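Local coordinates for sister chromatid cohesion protein (Chaetomium thermophilum, PDB 5T8V) that probably acts in loading cohesin onto chromatin, this chain being the C-terminal HEAT-repeat fragment of the loader subunit Scc2, at residues I848-E853 with R889-Q894; D277-S282 with Q304-L309; L1283-Y1288 with D1422-E1427. All coordinates share one frame; numbering follows the deposited sequence.

Contact 1: I848-E853 with R889-Q894; sequences IFAKAE and RRVLPQ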
ATOM      1  N   ILE A 848      20.520 -11.462  34.757  1.00 49.31           N
ATOM      2  CA  ILE A 848      19.928 -10.139  34.588  1.00 50.99           C
ATOM      3  C   ILE A 848      18.717  -9.959  35.494  1.00 52.03           C
ATOM      4  O   ILE A 848      18.412  -8.835  35.913  1.00 53.90           O
ATOM      5  CB  ILE A 848      19.575  -9.900  33.108  1.00 50.85           C
ATOM      6  CG1 ILE A 848      18.661 -11.014  32.581  1.00 49.30           C
ATOM      7  CG2 ILE A 848      20.858  -9.789  32.289  1.00 51.72           C
ATOM      8  CD1 ILE A 848      18.398 -10.963  31.092  1.00 48.26           C
ATOM      9  N   PHE A 849      18.014 -11.045  35.827  1.00 40.99           N
ATOM     10  CA  PHE A 849      16.946 -10.941  36.818  1.00 42.39           C
ATOM     11  C   PHE A 849      17.498 -10.516  38.172  1.00 43.47           C
ATOM     12  O   PHE A 849      16.995  -9.573  38.794  1.00 45.18           O
ATOM     13  CB  PHE A 849      16.205 -12.270  36.938  1.00 41.94           C
ATOM     14  CG  PHE A 849      14.918 -12.308  36.176  1.00 42.11           C
ATOM     15  CD1 PHE A 849      14.904 -12.652  34.837  1.00 40.79           C
ATOM     16  CD2 PHE A 849      13.723 -11.991  36.798  1.00 43.72           C
ATOM     17  CE1 PHE A 849      13.725 -12.684  34.134  1.00 40.90           C
ATOM     18  CE2 PHE A 849      12.536 -12.022  36.098  1.00 43.93           C
ATOM     19  CZ  PHE A 849      12.537 -12.368  34.764  1.00 42.44           C
ATOM     20  N   ALA A 850      18.535 -11.208  38.649  1.00 42.62           N
ATOM     21  CA  ALA A 850      19.152 -10.834  39.915  1.00 43.50           C
ATOM     22  C   ALA A 850      19.664  -9.401  39.873  1.00 45.75           C
ATOM     23  O   ALA A 850      19.606  -8.683  40.879  1.00 48.75           O
ATOM     24  CB  ALA A 850      20.286 -11.801  40.248  1.00 42.27           C
ATOM     25  N   LYS A 851      20.170  -8.962  38.718  1.00 59.00           N
ATOM     26  CA  LYS A 851      20.577  -7.567  38.586  1.00 60.11           C
ATOM     27  C   LYS A 851      19.384  -6.631  38.735  1.00 61.28           C
ATOM     28  O   LYS A 851      19.493  -5.568  39.356  1.00 63.50           O
ATOM     29  CB  LYS A 851      21.269  -7.351  37.238  1.00 59.83           C
ATOM     30  CG  LYS A 851      21.299  -5.903  36.745  1.00 62.60           C
ATOM     31  CD  LYS A 851      22.017  -4.967  37.711  1.00 65.48           C
ATOM     32  CE  LYS A 851      21.884  -3.519  37.259  1.00 68.01           C
ATOM     33  NZ  LYS A 851      22.398  -2.555  38.272  1.00 70.76           N
ATOM     34  N   ALA A 852      18.232  -7.012  38.180  1.00 46.78           N
ATOM     35  CA  ALA A 852      17.076  -6.121  38.192  1.00 48.63           C
ATOM     36  C   ALA A 852      16.463  -6.025  39.585  1.00 51.80           C
ATOM     37  O   ALA A 852      16.219  -4.923  40.091  1.00 54.67           O
ATOM     38  CB  ALA A 852      16.036  -6.601  37.181  1.00 47.82           C
ATOM     39  N   GLU A 853      16.200  -7.167  40.218  1.00 69.73           N
ATOM     40  CA  GLU A 853      15.546  -7.174  41.525  1.00 71.40           C
ATOM     41  C   GLU A 853      15.913  -8.468  42.235  1.00 70.03           C
ATOM     42  O   GLU A 853      15.405  -9.536  41.878  1.00 71.19           O
ATOM     43  CB  GLU A 853      14.035  -7.038  41.371  1.00 74.69           C
ATOM     44  CG  GLU A 853      13.271  -7.039  42.683  1.00 76.44           C
ATOM     45  CD  GLU A 853      13.646  -5.875  43.580  1.00 79.29           C
ATOM     46  OE1 GLU A 853      14.013  -4.809  43.046  1.00 79.86           O
ATOM     47  OE2 GLU A 853      13.576  -6.030  44.819  1.00 80.42           O
ATOM     48  N   ARG A 889      26.631 -12.170  44.118  1.00 64.58           N
ATOM     49  CA  ARG A 889      26.987 -10.778  44.367  1.00 66.48           C
ATOM     50  C   ARG A 889      25.743  -9.920  44.573  1.00 68.89           C
ATOM     51  O   ARG A 889      25.682  -9.107  45.503  1.00 69.39           O
ATOM     52  CB  ARG A 889      27.823 -10.258  43.197  1.00 66.34           C
ATOM     53  CG  ARG A 889      28.161  -8.779  43.234  1.00 68.13           C
ATOM     54  CD  ARG A 889      28.993  -8.410  42.016  1.00 68.08           C
ATOM     55  NE  ARG A 889      29.333  -6.992  41.969  1.00 70.00           N
ATOM     56  CZ  ARG A 889      30.112  -6.442  41.043  1.00 70.99           C
ATOM     57  NH1 ARG A 889      30.640  -7.192  40.084  1.00 69.95           N
ATOM     58  NH2 ARG A 889      30.369  -5.142  41.076  1.00 73.12           N
ATOM     59  N   ARG A 890      24.737 -10.093  43.714  1.00 76.75           N
ATOM     60  CA  ARG A 890      23.547  -9.252  43.774  1.00 78.76           C
ATOM     61  C   ARG A 890      22.559  -9.738  44.830  1.00 78.78           C
ATOM     62  O   ARG A 890      21.950  -8.926  45.534  1.00 80.30           O
ATOM     63  CB  ARG A 890      22.871  -9.211  42.402  1.00 78.92           C
ATOM     64  CG  ARG A 890      23.697  -8.541  41.313  1.00 79.72           C
ATOM     65  CD  ARG A 890      23.686  -7.027  41.455  1.00 83.32           C
ATOM     66  NE  ARG A 890      24.319  -6.365  40.314  1.00 84.68           N
ATOM     67  CZ  ARG A 890      25.602  -6.018  40.250  1.00 85.94           C
ATOM     68  NH1 ARG A 890      26.422  -6.259  41.266  1.00 85.87           N
ATOM     69  NH2 ARG A 890      26.072  -5.422  39.161  1.00 86.10           N
ATOM     70  N   VAL A 891      22.392 -11.052  44.955  1.00 66.89           N
ATOM     71  CA  VAL A 891      21.366 -11.601  45.837  1.00 68.75           C
ATOM     72  C   VAL A 891      21.837 -11.601  47.283  1.00 72.77           C
ATOM     73  O   VAL A 891      21.176 -11.053  48.172  1.00 73.86           O
ATOM     74  CB  VAL A 891      20.974 -13.021  45.388  1.00 67.73           C
ATOM     75  CG1 VAL A 891      20.003 -13.658  46.386  1.00 68.31           C
ATOM     76  CG2 VAL A 891      20.361 -12.992  43.992  1.00 66.63           C
ATOM     77  N   LEU A 892      22.982 -12.225  47.537  1.00 70.63           N
ATOM     78  CA  LEU A 892      23.368 -12.551  48.905  1.00 68.32           C
ATOM     79  C   LEU A 892      23.315 -11.371  49.869  1.00 77.70           C
ATOM     80  O   LEU A 892      22.884 -11.571  51.016  1.00 81.23           O
ATOM     81  CB  LEU A 892      24.768 -13.182  48.888  1.00 68.79           C
ATOM     82  CG  LEU A 892      25.145 -14.125  50.034  1.00 65.18           C
ATOM     83  CD1 LEU A 892      24.033 -15.105  50.397  1.00 65.15           C
ATOM     84  CD2 LEU A 892      26.388 -14.883  49.635  1.00 62.37           C
ATOM     85  N   PRO A 893      23.718 -10.149  49.502  1.00 48.13           N
ATOM     86  CA  PRO A 893      23.563  -9.026  50.442  1.00 50.22           C
ATOM     87  C   PRO A 893      22.112  -8.686  50.752  1.00 52.25           C
ATOM     88  O   PRO A 893      21.867  -7.873  51.653  1.00 54.30           O
ATOM     89  CB  PRO A 893      24.272  -7.862  49.731  1.00 50.38           C
ATOM     90  CG  PRO A 893      24.336  -8.258  48.302  1.00 48.76           C
ATOM     91  CD  PRO A 893      24.446  -9.744  48.285  1.00 47.03           C
ATOM     92  N   GLN A 894      21.149  -9.275  50.044  1.00 84.74           N
ATOM     93  CA  GLN A 894      19.737  -9.034  50.310  1.00 88.71           C
ATOM     94  C   GLN A 894      19.171  -9.950  51.388  1.00 91.52           C
ATOM     95  O   GLN A 894      18.174  -9.590  52.022  1.00 92.50           O
ATOM     96  CB  GLN A 894      18.927  -9.199  49.018  1.00 88.39           C
ATOM     97  CG  GLN A 894      17.413  -9.084  49.186  1.00 90.24           C
ATOM     98  CD  GLN A 894      16.702 -10.430  49.134  1.00 89.77           C
ATOM     99  OE1 GLN A 894      17.301 -11.457  48.813  1.00 87.09           O
ATOM    100  NE2 GLN A 894      15.411 -10.426  49.446  1.00 93.00           N
TER

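Contact 2: D277-S282 with Q304-L309; sequences DEILTS and QPVSAL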
ATOM      1  N   ASP A 277     -25.819   8.745 -28.060  1.00 29.71           N
ATOM      2  CA  ASP A 277     -25.338  10.022 -27.545  1.00 31.94           C
ATOM      3  C   ASP A 277     -26.443  10.753 -26.795  1.00 33.81           C
ATOM      4  O   ASP A 277     -26.296  11.086 -25.614  1.00 34.99           O
ATOM      5  CB  ASP A 277     -24.793  10.880 -28.688  1.00 34.12           C
ATOM      6  CG  ASP A 277     -23.350  10.547 -29.029  1.00 36.59           C
ATOM      7  OD1 ASP A 277     -22.907   9.415 -28.730  1.00 35.79           O
ATOM      8  OD2 ASP A 277     -22.655  11.418 -29.597  1.00 38.80           O
ATOM      9  N   GLU A 278     -27.581  10.981 -27.453  1.00 39.89           N
ATOM     10  CA  GLU A 278     -28.622  11.758 -26.792  1.00 42.79           C
ATOM     11  C   GLU A 278     -29.162  11.015 -25.577  1.00 41.71           C
ATOM     12  O   GLU A 278     -29.397  11.623 -24.527  1.00 43.65           O
ATOM     13  CB  GLU A 278     -29.740  12.122 -27.772  1.00 45.81           C
ATOM     14  CG  GLU A 278     -30.330  10.984 -28.575  1.00 47.35           C
ATOM     15  CD  GLU A 278     -31.256  11.482 -29.671  1.00 50.08           C
ATOM     16  OE1 GLU A 278     -31.389  12.716 -29.822  1.00 51.35           O
ATOM     17  OE2 GLU A 278     -31.847  10.641 -30.384  1.00 50.41           O
ATOM     18  N   ILE A 279     -29.317   9.691 -25.681  1.00 29.15           N
ATOM     19  CA  ILE A 279     -29.763   8.921 -24.525  1.00 27.55           C
ATOM     20  C   ILE A 279     -28.820   9.134 -23.352  1.00 28.63           C
ATOM     21  O   ILE A 279     -29.254   9.155 -22.193  1.00 29.65           O
ATOM     22  CB  ILE A 279     -29.888   7.425 -24.887  1.00 25.24           C
ATOM     23  CG1 ILE A 279     -31.115   7.201 -25.774  1.00 25.58           C
ATOM     24  CG2 ILE A 279     -29.979   6.560 -23.626  1.00 23.38           C
ATOM     25  CD1 ILE A 279     -31.245   5.793 -26.317  1.00 24.70           C
ATOM     26  N   LEU A 280     -27.525   9.301 -23.621  1.00 31.23           N
ATOM     27  CA  LEU A 280     -26.567   9.473 -22.540  1.00 32.98           C
ATOM     28  C   LEU A 280     -26.522  10.904 -22.020  1.00 36.58           C
ATOM     29  O   LEU A 280     -26.002  11.129 -20.921  1.00 38.26           O
ATOM     30  CB  LEU A 280     -25.172   9.041 -22.997  1.00 32.46           C
ATOM     31  CG  LEU A 280     -25.002   7.547 -23.291  1.00 30.90           C
ATOM     32  CD1 LEU A 280     -23.625   7.268 -23.875  1.00 30.19           C
ATOM     33  CD2 LEU A 280     -25.223   6.710 -22.038  1.00 31.13           C
ATOM     34  N   THR A 281     -27.048  11.872 -22.774  1.00 42.75           N
ATOM     35  CA  THR A 281     -27.137  13.240 -22.274  1.00 45.83           C
ATOM     36  C   THR A 281     -28.476  13.520 -21.612  1.00 46.19           C
ATOM     37  O   THR A 281     -28.535  14.311 -20.663  1.00 47.89           O
ATOM     38  CB  THR A 281     -26.907  14.245 -23.406  1.00 48.04           C
ATOM     39  OG1 THR A 281     -27.891  14.052 -24.426  1.00 48.50           O
ATOM     40  CG2 THR A 281     -25.524  14.067 -24.005  1.00 48.37           C
ATOM     41  N   SER A 282     -29.553  12.895 -22.092  1.00 40.75           N
ATOM     42  CA  SER A 282     -30.823  12.966 -21.380  1.00 41.79           C
ATOM     43  C   SER A 282     -30.663  12.488 -19.943  1.00 43.16           C
ATOM     44  O   SER A 282     -31.231  13.078 -19.015  1.00 43.86           O
ATOM     45  CB  SER A 282     -31.879  12.132 -22.106  1.00 40.32           C
ATOM     46  OG  SER A 282     -32.114  12.627 -23.412  1.00 40.88           O
ATOM     47  N   GLN A 304     -29.903   0.383 -13.228  1.00 28.14           N
ATOM     48  CA  GLN A 304     -30.727   1.491 -13.689  1.00 29.10           C
ATOM     49  C   GLN A 304     -31.146   1.255 -15.140  1.00 27.03           C
ATOM     50  O   GLN A 304     -30.368   0.714 -15.930  1.00 24.99           O
ATOM     51  CB  GLN A 304     -29.986   2.822 -13.559  1.00 31.94           C
ATOM     52  CG  GLN A 304     -28.606   2.857 -14.170  1.00 34.18           C
ATOM     53  CD  GLN A 304     -27.980   4.236 -14.101  1.00 38.89           C
ATOM     54  OE1 GLN A 304     -28.668   5.233 -13.882  1.00 40.77           O
ATOM     55  NE2 GLN A 304     -26.665   4.298 -14.280  1.00 40.46           N
ATOM     56  N   PRO A 305     -32.367   1.649 -15.516  1.00 30.10           N
ATOM     57  CA  PRO A 305     -32.896   1.232 -16.826  1.00 28.07           C
ATOM     58  C   PRO A 305     -32.064   1.707 -18.003  1.00 27.16           C
ATOM     59  O   PRO A 305     -32.020   1.023 -19.034  1.00 26.66           O
ATOM     60  CB  PRO A 305     -34.302   1.848 -16.839  1.00 28.68           C
ATOM     61  CG  PRO A 305     -34.206   3.015 -15.928  1.00 30.76           C
ATOM     62  CD  PRO A 305     -33.261   2.603 -14.840  1.00 31.99           C
ATOM     63  N   VAL A 306     -31.403   2.860 -17.889  1.00 25.67           N
ATOM     64  CA  VAL A 306     -30.557   3.328 -18.981  1.00 25.04           C
ATOM     65  C   VAL A 306     -29.449   2.319 -19.262  1.00 25.05           C
ATOM     66  O   VAL A 306     -29.092   2.077 -20.420  1.00 25.45           O
ATOM     67  CB  VAL A 306     -29.987   4.722 -18.662  1.00 26.44           C
ATOM     68  CG1 VAL A 306     -29.112   4.677 -17.413  1.00 28.75           C
ATOM     69  CG2 VAL A 306     -29.210   5.267 -19.851  1.00 25.64           C
ATOM     70  N   SER A 307     -28.883   1.720 -18.212  1.00 22.77           N
ATOM     71  CA  SER A 307     -27.868   0.691 -18.411  1.00 20.86           C
ATOM     72  C   SER A 307     -28.432  -0.469 -19.223  1.00 18.73           C
ATOM     73  O   SER A 307     -27.831  -0.908 -20.212  1.00 18.61           O
ATOM     74  CB  SER A 307     -27.349   0.200 -17.059  1.00 22.10           C
ATOM     75  OG  SER A 307     -26.723   1.244 -16.332  1.00 23.91           O
ATOM     76  N   ALA A 308     -29.601  -0.970 -18.819  1.00 17.04           N
ATOM     77  CA  ALA A 308     -30.235  -2.062 -19.547  1.00 16.25           C
ATOM     78  C   ALA A 308     -30.448  -1.699 -21.009  1.00 15.56           C
ATOM     79  O   ALA A 308     -30.223  -2.526 -21.902  1.00 14.88           O
ATOM     80  CB  ALA A 308     -31.565  -2.426 -18.890  1.00 16.70           C
ATOM     81  N   LEU A 309     -30.878  -0.464 -21.280  1.00 18.23           N
ATOM     82  CA  LEU A 309     -31.116  -0.063 -22.662  1.00 17.48           C
ATOM     83  C   LEU A 309     -29.812  -0.001 -23.444  1.00 16.26           C
ATOM     84  O   LEU A 309     -29.726  -0.519 -24.560  1.00 16.20           O
ATOM     85  CB  LEU A 309     -31.835   1.285 -22.716  1.00 19.03           C
ATOM     86  CG  LEU A 309     -32.019   1.840 -24.136  1.00 19.38           C
ATOM     87  CD1 LEU A 309     -32.856   0.889 -24.983  1.00 18.55           C
ATOM     88  CD2 LEU A 309     -32.642   3.216 -24.104  1.00 21.04           C
TER

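Contact 3: L1283-Y1288 with D1422-E1427; sequences LAFFEY and DKVWEE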
ATOM      1  N   LEU A1283      28.425  23.763  -0.356  1.00 44.49           N
ATOM      2  CA  LEU A1283      27.397  24.731  -0.727  1.00 45.28           C
ATOM      3  C   LEU A1283      26.441  24.147  -1.757  1.00 46.82           C
ATOM      4  O   LEU A1283      25.243  24.450  -1.743  1.00 47.79           O
ATOM      5  CB  LEU A1283      28.042  26.006  -1.268  1.00 45.17           C
ATOM      6  CG  LEU A1283      28.929  26.782  -0.293  1.00 44.05           C
ATOM      7  CD1 LEU A1283      29.652  27.908  -1.017  1.00 44.31           C
ATOM      8  CD2 LEU A1283      28.120  27.324   0.875  1.00 43.88           C
ATOM      9  N   ALA A1284      26.953  23.308  -2.661  1.00 71.90           N
ATOM     10  CA  ALA A1284      26.101  22.717  -3.690  1.00 75.73           C
ATOM     11  C   ALA A1284      24.857  22.074  -3.084  1.00 78.21           C
ATOM     12  O   ALA A1284      23.740  22.268  -3.576  1.00 80.23           O
ATOM     13  CB  ALA A1284      26.894  21.689  -4.498  1.00 75.25           C
ATOM     14  N   PHE A1285      25.033  21.308  -2.010  1.00 64.28           N
ATOM     15  CA  PHE A1285      23.942  20.584  -1.369  1.00 65.17           C
ATOM     16  C   PHE A1285      23.968  20.886   0.120  1.00 65.21           C
ATOM     17  O   PHE A1285      25.018  20.766   0.755  1.00 64.39           O
ATOM     18  CB  PHE A1285      24.072  19.078  -1.609  1.00 64.56           C
ATOM     19  CG  PHE A1285      24.864  18.728  -2.841  1.00 63.09           C
ATOM     20  CD1 PHE A1285      24.241  18.608  -4.075  1.00 63.66           C
ATOM     21  CD2 PHE A1285      26.233  18.528  -2.766  1.00 60.67           C
ATOM     22  CE1 PHE A1285      24.971  18.290  -5.207  1.00 62.18           C
ATOM     23  CE2 PHE A1285      26.967  18.210  -3.895  1.00 59.34           C
ATOM     24  CZ  PHE A1285      26.335  18.091  -5.116  1.00 59.94           C
ATOM     25  N   PHE A1286      22.821  21.277   0.677  1.00 65.30           N
ATOM     26  CA  PHE A1286      22.781  21.655   2.086  1.00 66.16           C
ATOM     27  C   PHE A1286      21.399  21.521   2.714  1.00 71.30           C
ATOM     28  O   PHE A1286      21.268  21.589   3.941  1.00 72.50           O
ATOM     29  CB  PHE A1286      23.261  23.105   2.252  1.00 63.98           C
ATOM     30  CG  PHE A1286      24.614  23.247   2.909  1.00 60.94           C
ATOM     31  CD1 PHE A1286      25.016  22.397   3.927  1.00 60.06           C
ATOM     32  CD2 PHE A1286      25.479  24.253   2.507  1.00 59.48           C
ATOM     33  CE1 PHE A1286      26.258  22.542   4.522  1.00 58.24           C
ATOM     34  CE2 PHE A1286      26.718  24.402   3.099  1.00 57.79           C
ATOM     35  CZ  PHE A1286      27.108  23.545   4.109  1.00 57.07           C
ATOM     36  N   GLU A1287      20.359  21.337   1.901  1.00 92.69           N
ATOM     37  CA  GLU A1287      18.984  21.327   2.393  1.00 96.24           C
ATOM     38  C   GLU A1287      18.665  22.639   3.115  1.00 95.30           C
ATOM     39  O   GLU A1287      18.351  22.671   4.307  1.00 96.19           O
ATOM     40  CB  GLU A1287      18.731  20.119   3.306  1.00 98.63           C
ATOM     41  CG  GLU A1287      18.434  18.819   2.574  1.00101.63           C
ATOM     42  CD  GLU A1287      17.103  18.848   1.846  1.00106.00           C
ATOM     43  OE1 GLU A1287      17.000  19.537   0.807  1.00105.93           O
ATOM     44  OE2 GLU A1287      16.153  18.187   2.316  1.00108.61           O
ATOM     45  N   TYR A1288      18.760  23.731   2.362  1.00 62.74           N
ATOM     46  CA  TYR A1288      18.439  25.045   2.902  1.00 62.86           C
ATOM     47  C   TYR A1288      16.964  25.103   3.288  1.00 65.11           C
ATOM     48  O   TYR A1288      16.109  24.482   2.652  1.00 65.69           O
ATOM     49  CB  TYR A1288      18.768  26.134   1.880  1.00 62.87           C
ATOM     50  CG  TYR A1288      20.203  26.105   1.399  1.00 59.83           C
ATOM     51  CD1 TYR A1288      21.195  26.806   2.071  1.00 57.88           C
ATOM     52  CD2 TYR A1288      20.564  25.374   0.274  1.00 59.32           C
ATOM     53  CE1 TYR A1288      22.507  26.781   1.635  1.00 56.42           C
ATOM     54  CE2 TYR A1288      21.872  25.342  -0.169  1.00 57.55           C
ATOM     55  CZ  TYR A1288      22.840  26.048   0.514  1.00 57.55           C
ATOM     56  OH  TYR A1288      24.145  26.019   0.076  1.00 58.80           O
ATOM     57  N   ASP A1422      24.340  15.379 -10.382  1.00 85.32           N
ATOM     58  CA  ASP A1422      25.510  14.693 -10.920  1.00 84.50           C
ATOM     59  C   ASP A1422      26.274  15.589 -11.886  1.00 79.77           C
ATOM     60  O   ASP A1422      27.510  15.570 -11.915  1.00 78.83           O
ATOM     61  CB  ASP A1422      25.083  13.399 -11.614  1.00 90.18           C
ATOM     62  CG  ASP A1422      24.425  12.419 -10.663  1.00 93.61           C
ATOM     63  OD1 ASP A1422      24.908  12.278  -9.522  1.00 93.34           O
ATOM     64  OD2 ASP A1422      23.419  11.791 -11.058  1.00 97.18           O
ATOM     65  N   LYS A1423      25.554  16.386 -12.680  1.00 99.87           N
ATOM     66  CA  LYS A1423      26.209  17.272 -13.637  1.00 96.90           C
ATOM     67  C   LYS A1423      27.114  18.273 -12.931  1.00 93.03           C
ATOM     68  O   LYS A1423      28.247  18.511 -13.364  1.00 91.96           O
ATOM     69  CB  LYS A1423      25.158  18.001 -14.475  1.00 97.65           C
ATOM     70  CG  LYS A1423      24.273  17.083 -15.304  1.00101.35           C
ATOM     71  CD  LYS A1423      23.211  17.868 -16.059  1.00102.01           C
ATOM     72  CE  LYS A1423      22.381  16.964 -16.958  1.00104.95           C
ATOM     73  NZ  LYS A1423      21.334  17.720 -17.699  1.00105.53           N
ATOM     74  N   VAL A1424      26.629  18.874 -11.842  1.00 82.40           N
ATOM     75  CA  VAL A1424      27.422  19.870 -11.129  1.00 79.04           C
ATOM     76  C   VAL A1424      28.631  19.221 -10.464  1.00 79.18           C
ATOM     77  O   VAL A1424      29.716  19.808 -10.412  1.00 78.19           O
ATOM     78  CB  VAL A1424      26.543  20.620 -10.110  1.00 76.68           C
ATOM     79  CG1 VAL A1424      25.950  19.659  -9.086  1.00 77.01           C
ATOM     80  CG2 VAL A1424      27.339  21.723  -9.424  1.00 74.12           C
ATOM     81  N   TRP A1425      28.466  18.003  -9.946  1.00 74.53           N
ATOM     82  CA  TRP A1425      29.581  17.288  -9.336  1.00 74.28           C
ATOM     83  C   TRP A1425      30.662  16.989 -10.371  1.00 76.38           C
ATOM     84  O   TRP A1425      31.822  17.405 -10.229  1.00 75.79           O
ATOM     85  CB  TRP A1425      29.060  15.998  -8.697  1.00 75.43           C
ATOM     86  CG  TRP A1425      30.042  15.277  -7.828  1.00 74.80           C
ATOM     87  CD1 TRP A1425      30.756  14.160  -8.150  1.00 76.24           C
ATOM     88  CD2 TRP A1425      30.406  15.613  -6.484  1.00 72.47           C
ATOM     89  NE1 TRP A1425      31.546  13.782  -7.091  1.00 75.22           N
ATOM     90  CE2 TRP A1425      31.350  14.657  -6.056  1.00 72.82           C
ATOM     91  CE3 TRP A1425      30.028  16.630  -5.601  1.00 70.47           C
ATOM     92  CZ2 TRP A1425      31.921  14.688  -4.785  1.00 71.38           C
ATOM     93  CZ3 TRP A1425      30.598  16.660  -4.340  1.00 68.79           C
ATOM     94  CH2 TRP A1425      31.534  15.695  -3.944  1.00 69.19           C
ATOM     95  N   GLU A1426      30.287  16.270 -11.431  1.00 89.38           N
ATOM     96  CA  GLU A1426      31.214  15.971 -12.516  1.00 91.67           C
ATOM     97  C   GLU A1426      31.910  17.233 -13.011  1.00 92.04           C
ATOM     98  O   GLU A1426      33.137  17.264 -13.154  1.00 92.75           O
ATOM     99  CB  GLU A1426      30.458  15.284 -13.656  1.00 93.87           C
ATOM    100  CG  GLU A1426      31.206  15.213 -14.980  1.00 96.12           C
ATOM    101  CD  GLU A1426      30.395  14.529 -16.063  1.00 99.94           C
ATOM    102  OE1 GLU A1426      29.371  13.894 -15.730  1.00100.96           O
ATOM    103  OE2 GLU A1426      30.776  14.634 -17.250  1.00102.17           O
ATOM    104  N   GLU A1427      31.138  18.288 -13.277  1.00101.39           N
ATOM    105  CA  GLU A1427      31.726  19.510 -13.815  1.00101.80           C
ATOM    106  C   GLU A1427      32.694  20.139 -12.823  1.00 98.51           C
ATOM    107  O   GLU A1427      33.743  20.665 -13.216  1.00 98.55           O
ATOM    108  CB  GLU A1427      30.625  20.501 -14.194  1.00102.86           C
ATOM    109  CG  GLU A1427      31.132  21.757 -14.888  1.00103.94           C
ATOM    110  CD  GLU A1427      31.821  21.461 -16.206  1.00107.68           C
ATOM    111  OE1 GLU A1427      31.683  20.326 -16.713  1.00110.80           O
ATOM    112  OE2 GLU A1427      32.503  22.363 -16.738  1.00107.88           O
TER

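Contact 1: I848-E853 with R889-Q894
Arg890 lies across from Ala850 and Lys851 where two helices of the HEAT-repeat array, 839-852 and 878-891, come close near their C-terminal ends. The CA atoms of Ala850 and Arg890 are 6.1 Å apart, a close spacing consistent with the small alanine side chain, and the arginine chain runs from there along the lysine. Its CB sits 3.6 Å from Ala850 O, nearer than it comes to the methyl group of that residue. With CG anti to its own carbonyl carbon (chi1 -65°), the next methylene still skirts Ala850 O, at 4.1 Å. A bend at chi2 then turns the chain so that it lies alongside Lys851, both side chains pointing the same way. NE meets the aliphatic part of the lysine: Lys851 CD comes to 3.7 Å, at the edge of the guanidinium and near its plane. The two cations do not touch, Lys851 NZ being 4.7 Å from Arg890 NE, and Lys851 also packs on Asp794 of helix 791-801. Beside this partly exposed strip runs a buried apolar one. There Val891 turns a methyl toward Ala850, and Phe857, from the loop after helix 839-852, packs on both residues. The touch between the helices on that side is Ala850 CB against Val891 CG2, at 3.9 Å.

Contact 2: D277-S282 with Q304-L309
Ile279 carries the apolar packing between helix 272-282 and helix 305-315, using separate branches for two residues one turn apart on the second helix. Its CG2 methyl lies 4.1 Å from Val306 CG2, and the two side chains pass each other pointing in opposite directions. The other branch ends at CD1, which reaches 3.7 Å from Leu309 CD2. Here the chains cross roughly at right angles; Leu309, with CG anti to its backbone N (chi1 175°), offers its CD2 methyl to the end of the isoleucine. All three residues are buried, and Ile261 of helix 247-267 packs on both Ile279 and Leu309, while Phe408 of helix 402-414 packs on Val306.

The hydrogen bonds lie within the individual segments and at their flanks. Around the last turn of helix 272-282, Glu278 O gathers four donors: the backbone N of Thr281 and of Ser282, and both hydroxyls. Thr281 OG1 donates to Glu278 O at 2.9 Å, tilted 21° from the carbonyl plane, whereas Ser282 OG approaches the same Glu278 O at 3.1 Å from well above that plane. Both hydroxyls are thereby folded back on the helix backbone instead of being directed at the partner helix. At the start of the other helix, Asp411 of helix 402-414 accepts through one carboxylate oxygen from the backbone N of Gln304, the N-cap residue, and from Ser307 OG, tying the first turn to its neighbour.

Between the two helices the chain forms a short hairpin of strands 295-296 and 302-303. The arrangement is helix-on-helix packing through branched aliphatic residues, as expected in the stacked helices of a HEAT-repeat protein.

Contact 3: L1283-Y1288 with D1422-E1427
Trp1425 has CG anti to its backbone N (chi1 -170°), which swings the indole from the flank of its helix toward Phe1285, whose CB points toward the helix and whose phenyl ring, at chi1 -24°, reaches it. The meeting joins two parts of the helical HEAT-repeat fold far apart in sequence: the loop that follows helix 1271-1284, within the Sister chromatid cohesion C-terminus family region, and the start of helix 1422-1431.

The six-membered part of the indole does the touching. Trp1425 CE3 comes to the edge of the phenyl ring, near its plane, 3.8 Å from Phe1285 CE2. Phe1285 CZ lies slightly farther from the same Trp1425 CE3, at 4.0 Å, and the two side chains cross at about a right angle. On the other margin of the phenyl ring, Phe1285 CE1 lies 4.2 Å from Val1424 CG1, which comes to the ring obliquely. The far end of the phenylalanine is thus held between two consecutive residues of the helix, a valine methyl at one meta carbon, CE1, and the indole at the other, CE2.

One face of the Phe1285 ring is covered by Ala1284 CB, 3.5 Å above the plane and over the centre. Phe1226 completes an aromatic cluster, stacking on Phe1285 and meeting Trp1425 edge-to-face, while Tyr1383 of helix 1364-1387 packs on Val1424.

Behind the contact, the chain from 1285 to 1288 folds back on itself. Phe1286 CB lies over the rim of one face of the Tyr1288 ring, and the tyrosine reaches back to Leu1283. There Tyr1288 OH donates to Leu1283 O at 2.6 Å, lying in the carbonyl plane on a lone pair, with a C=O...O angle of 124°.

In the fold
The three contacts follow one another along the chain, contact 2 first, then contact 1, then contact 3, and none touches another. Contacts 1 and 2 lie on opposite sides of the chain's centre, their own centres about 83 Å apart. Contact 3 is about 57 Å from contact 1 and about 59 Å from contact 2, centre to centre; even its nearest atoms stay about 41 Å from those of contact 1. Contacts 1 and 2 join segments 36 and 22 residues apart, whereas contact 3 brings together segments 134 residues apart. All three are structural packing that joins pieces of one extended, largely helical chain.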